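PDB 6GSZ: alpha-L-rhamnosidase from Aspergillus terreus, which probably hydrolyses terminal non-reducing alpha-L-rhamnose residues from alpha-L-rhamnosides. Local coordinates for residues A[264-272]-A[372-382]. Numbering follows the deposited sequence.
With CA (calcium ion), chain O.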
loop_
_atom_site.group_PDB
_atom_site.type_symbol
_atom_site.label_atom_id
_atom_site.label_comp_id
_atom_site.label_asym_id
_atom_site.label_seq_id
_atom_site.Cartn_x
_atom_site.Cartn_y
_atom_site.Cartn_z
ATOM N N TYR A 264 -12.099 7.942 12.565
ATOM C CA TYR A 264 -13.021 6.847 12.936
ATOM C C TYR A 264 -14.484 7.269 12.938
ATOM O O TYR A 264 -15.376 6.602 12.366
ATOM C CB TYR A 264 -12.700 6.225 14.292
ATOM C CG TYR A 264 -11.363 5.529 14.408
ATOM C CD1 TYR A 264 -10.638 5.051 13.310
ATOM C CD2 TYR A 264 -10.809 5.367 15.660
ATOM C CE1 TYR A 264 -9.417 4.414 13.503
ATOM C CE2 TYR A 264 -9.613 4.721 15.863
ATOM C CZ TYR A 264 -8.899 4.233 14.771
ATOM O OH TYR A 264 -7.686 3.633 15.002
ATOM N N ASP A 265 -14.793 8.381 13.616
ATOM C CA ASP A 265 -16.204 8.668 13.841
ATOM C C ASP A 265 -16.913 9.361 12.674
ATOM O O ASP A 265 -18.121 9.216 12.549
ATOM C CB ASP A 265 -16.434 9.403 15.156
ATOM C CG ASP A 265 -16.339 8.515 16.395
ATOM O OD1 ASP A 265 -16.336 7.250 16.252
ATOM O OD2 ASP A 265 -16.220 9.093 17.523
ATOM N N GLY A 266 -16.187 10.074 11.815
ATOM C CA GLY A 266 -16.745 10.734 10.661
ATOM C C GLY A 266 -16.734 12.253 10.814
ATOM O O GLY A 266 -16.050 12.819 11.653
ATOM N N GLU A 267 -17.502 12.892 9.952
ATOM C CA GLU A 267 -17.496 14.351 9.802
ATOM C C GLU A 267 -18.913 14.910 9.999
ATOM O O GLU A 267 -19.876 14.405 9.388
ATOM C CB GLU A 267 -17.005 14.768 8.415
ATOM C CG GLU A 267 -17.094 16.265 8.196
ATOM C CD GLU A 267 -16.273 16.808 7.039
ATOM O OE1 GLU A 267 -15.070 16.396 6.934
ATOM O OE2 GLU A 267 -16.871 17.535 6.190
ATOM N N GLU A 268 -19.006 15.979 10.816
ATOM C CA GLU A 268 -20.212 16.820 10.970
ATOM C C GLU A 268 -19.897 18.157 10.279
ATOM O O GLU A 268 -18.935 18.839 10.657
ATOM C CB GLU A 268 -20.579 17.007 12.429
ATOM C CG GLU A 268 -21.744 17.956 12.603
ATOM C CD GLU A 268 -22.237 18.179 14.020
ATOM O OE1 GLU A 268 -21.841 17.467 14.945
ATOM O OE2 GLU A 268 -23.076 19.091 14.186
ATOM N N TYR A 269 -20.690 18.469 9.251
ATOM C CA TYR A 269 -20.513 19.673 8.443
ATOM C C TYR A 269 -21.809 20.475 8.502
ATOM O O TYR A 269 -22.857 19.952 8.131
ATOM C CB TYR A 269 -20.187 19.252 7.010
ATOM C CG TYR A 269 -19.828 20.362 6.069
ATOM C CD1 TYR A 269 -20.804 21.064 5.375
ATOM C CD2 TYR A 269 -18.510 20.710 5.838
ATOM C CE1 TYR A 269 -20.473 22.069 4.472
ATOM C CE2 TYR A 269 -18.166 21.704 4.943
ATOM C CZ TYR A 269 -19.148 22.402 4.254
ATOM O OH TYR A 269 -18.791 23.399 3.399
ATOM N N ASP A 270 -21.681 21.755 8.833
ATOM C CA ASP A 270 -22.843 22.677 8.882
ATOM C C ASP A 270 -22.651 23.711 7.784
ATOM O O ASP A 270 -21.913 24.681 7.979
ATOM C CB ASP A 270 -23.040 23.304 10.256
ATOM C CG ASP A 270 -24.301 24.140 10.359
ATOM O OD1 ASP A 270 -24.943 24.396 9.291
ATOM O OD2 ASP A 270 -24.621 24.521 11.527
ATOM N N SER A 271 -23.324 23.515 6.645
ATOM C CA SER A 271 -23.090 24.376 5.486
ATOM C C SER A 271 -23.574 25.822 5.725
ATOM O O SER A 271 -23.187 26.734 4.995
ATOM C CB SER A 271 -23.740 23.804 4.231
ATOM O OG SER A 271 -25.162 23.842 4.297
ATOM N N ARG A 272 -24.387 26.034 6.763
ATOM C CA ARG A 272 -24.823 27.361 7.122
ATOM C C ARG A 272 -23.647 28.231 7.578
ATOM O O ARG A 272 -23.747 29.473 7.589
ATOM C CB ARG A 272 -25.902 27.323 8.213
ATOM C CG ARG A 272 -27.178 26.630 7.774
ATOM C CD ARG A 272 -28.118 26.404 8.925
ATOM N NE ARG A 272 -27.550 25.536 9.951
ATOM C CZ ARG A 272 -28.132 25.193 11.085
ATOM N NH1 ARG A 272 -29.336 25.680 11.391
ATOM N NH2 ARG A 272 -27.472 24.430 11.939
ATOM N N GLN A 372 -15.684 1.005 18.317
ATOM C CA GLN A 372 -15.769 2.453 18.681
ATOM C C GLN A 372 -15.330 3.307 17.475
ATOM O O GLN A 372 -14.414 4.139 17.612
ATOM C CB GLN A 372 -14.936 2.742 19.931
ATOM C CG GLN A 372 -15.517 2.093 21.177
ATOM C CD GLN A 372 -14.895 2.609 22.450
ATOM O OE1 GLN A 372 -14.314 1.847 23.210
ATOM N NE2 GLN A 372 -15.008 3.910 22.666
ATOM N N ALA A 373 -15.964 3.088 16.320
ATOM C CA ALA A 373 -15.838 3.911 15.116
ATOM C C ALA A 373 -17.249 4.140 14.569
ATOM O O ALA A 373 -17.854 3.193 14.041
ATOM C CB ALA A 373 -14.973 3.204 14.097
ATOM N N LYS A 374 -17.772 5.363 14.700
ATOM C CA LYS A 374 -19.160 5.584 14.271
ATOM C C LYS A 374 -19.327 5.525 12.751
ATOM O O LYS A 374 -20.417 5.228 12.287
ATOM C CB LYS A 374 -19.706 6.898 14.809
ATOM C CG LYS A 374 -19.806 6.943 16.325
ATOM C CD LYS A 374 -20.393 8.238 16.840
ATOM C CE LYS A 374 -20.242 8.352 18.341
ATOM N NZ LYS A 374 -20.623 9.708 18.804
ATOM N N ALA A 375 -18.277 5.891 11.985
ATOM C CA ALA A 375 -18.331 5.923 10.497
ATOM C C ALA A 375 -19.618 6.599 10.013
ATOM O O ALA A 375 -20.305 6.079 9.135
ATOM C CB ALA A 375 -18.170 4.524 9.895
ATOM N N THR A 376 -19.935 7.740 10.658
ATOM C CA THR A 376 -21.183 8.464 10.440
ATOM C C THR A 376 -20.880 9.923 10.119
ATOM O O THR A 376 -20.201 10.592 10.904
ATOM C CB THR A 376 -22.088 8.330 11.659
ATOM O OG1 THR A 376 -22.439 6.958 11.849
ATOM C CG2 THR A 376 -23.360 9.148 11.554
ATOM N N ASP A 377 -21.395 10.368 8.971
ATOM C CA ASP A 377 -21.268 11.753 8.574
ATOM C C ASP A 377 -22.628 12.440 8.682
ATOM O O ASP A 377 -23.661 11.821 8.425
ATOM C CB ASP A 377 -20.709 11.870 7.168
ATOM C CG ASP A 377 -19.345 11.224 7.004
ATOM O OD1 ASP A 377 -18.554 11.183 8.015
ATOM O OD2 ASP A 377 -19.085 10.764 5.874
ATOM N N HIS A 378 -22.602 13.717 9.065
ATOM C CA HIS A 378 -23.793 14.550 9.137
ATOM C C HIS A 378 -23.575 15.773 8.262
ATOM O O HIS A 378 -22.547 16.446 8.432
ATOM C CB HIS A 378 -24.078 15.017 10.559
ATOM C CG HIS A 378 -24.517 13.950 11.508
ATOM N ND1 HIS A 378 -23.634 13.134 12.163
ATOM C CD2 HIS A 378 -25.748 13.598 11.934
ATOM C CE1 HIS A 378 -24.298 12.330 12.979
ATOM N NE2 HIS A 378 -25.608 12.590 12.858
ATOM N N PHE A 379 -24.557 16.084 7.412
ATOM C CA PHE A 379 -24.473 17.254 6.576
ATOM C C PHE A 379 -25.726 18.091 6.807
ATOM O O PHE A 379 -26.828 17.623 6.525
ATOM C CB PHE A 379 -24.355 16.875 5.097
ATOM C CG PHE A 379 -24.308 18.033 4.145
ATOM C CD1 PHE A 379 -23.120 18.696 3.879
ATOM C CD2 PHE A 379 -25.477 18.506 3.574
ATOM C CE1 PHE A 379 -23.082 19.793 3.043
ATOM C CE2 PHE A 379 -25.442 19.584 2.718
ATOM C CZ PHE A 379 -24.250 20.239 2.465
ATOM N N THR A 380 -25.526 19.309 7.304
ATOM C CA THR A 380 -26.667 20.218 7.506
ATOM C C THR A 380 -26.762 21.155 6.296
ATOM O O THR A 380 -25.791 21.888 5.943
ATOM C CB THR A 380 -26.600 20.983 8.812
ATOM O OG1 THR A 380 -26.566 20.037 9.878
ATOM C CG2 THR A 380 -27.769 21.946 8.969
ATOM N N LEU A 381 -27.943 21.121 5.665
ATOM C CA LEU A 381 -28.259 21.858 4.437
ATOM C C LEU A 381 -28.428 23.355 4.741
ATOM O O LEU A 381 -28.765 23.755 5.876
ATOM C CB LEU A 381 -29.574 21.317 3.866
ATOM C CG LEU A 381 -29.498 19.887 3.344
ATOM C CD1 LEU A 381 -30.801 19.139 3.591
ATOM C CD2 LEU A 381 -29.135 19.886 1.877
ATOM N N SER A 382 -28.227 24.181 3.717
ATOM C CA SER A 382 -28.338 25.639 3.843
ATOM C C SER A 382 -29.609 26.189 3.176
ATOM O O SER A 382 -29.928 27.355 3.421
ATOM C CB SER A 382 -27.152 26.327 3.240
ATOM O OG SER A 382 -27.193 26.199 1.830
HETATM CA CA CA O . -23.709 18.190 16.245
HETATM O O HOH W 1 -24.358 18.718 10.511
HETATM O O HOH W 2 -25.413 18.229 17.941
HETATM O O HOH W 3 -22.617 20.039 17.066
#
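D265 reaches across to K374 near the start of the contact. From CB outward, CB lies against CB of K374, CG against CG of K374, and OD1 takes the backbone N-H of K374 at 2.8 Å, met on the anti side and 27° out of the carboxylate plane. OD1 also forms a salt bridge with R212, while OD2 passes CE of K374, whose ammonium stays beyond salt-bridge distance. With CG anti to the carbonyl carbon (chi1 -76°), the carboxylate is turned toward the backbone of K374, within range of that N-H. D377 does the same from segment 372-382: its OD1 accepts from N of E267 at 2.8 Å and comes to 3.2 Å from CA of G266, where there is no CB to obstruct it; its OD2 is hydrogen-bonded to H396.

From E267 on, regular parallel pairing takes over, with H378 N to E267 O, Y269 N to H378 O and T380 N to Y269 O. These strands, 266-270 and 376-380, belong to a mixed beta sheet and pair a strand of the alpha-L-rhamnosidase N-terminal family region with one of the concanavalin-like region, their neighbours 258-262 and 351-361 running antiparallel to them.

On one face the rings of Y269 and F379 lie side by side, rim to rim, planes only 8° apart, with CD1 of Y269 3.5 Å from CE1 of F379. On the other, E268 is extended from CG on and chelates the calcium ion through both OE1 and OE2, two waters also binding the metal. Farther along the same face, CG2 of T380 lies over one face of the R272 guanidinium, which grips D270 side-on through NE and NH2. S271 closes the pairing: its N and OG both donate to O of T380, OG at 2.6 Å.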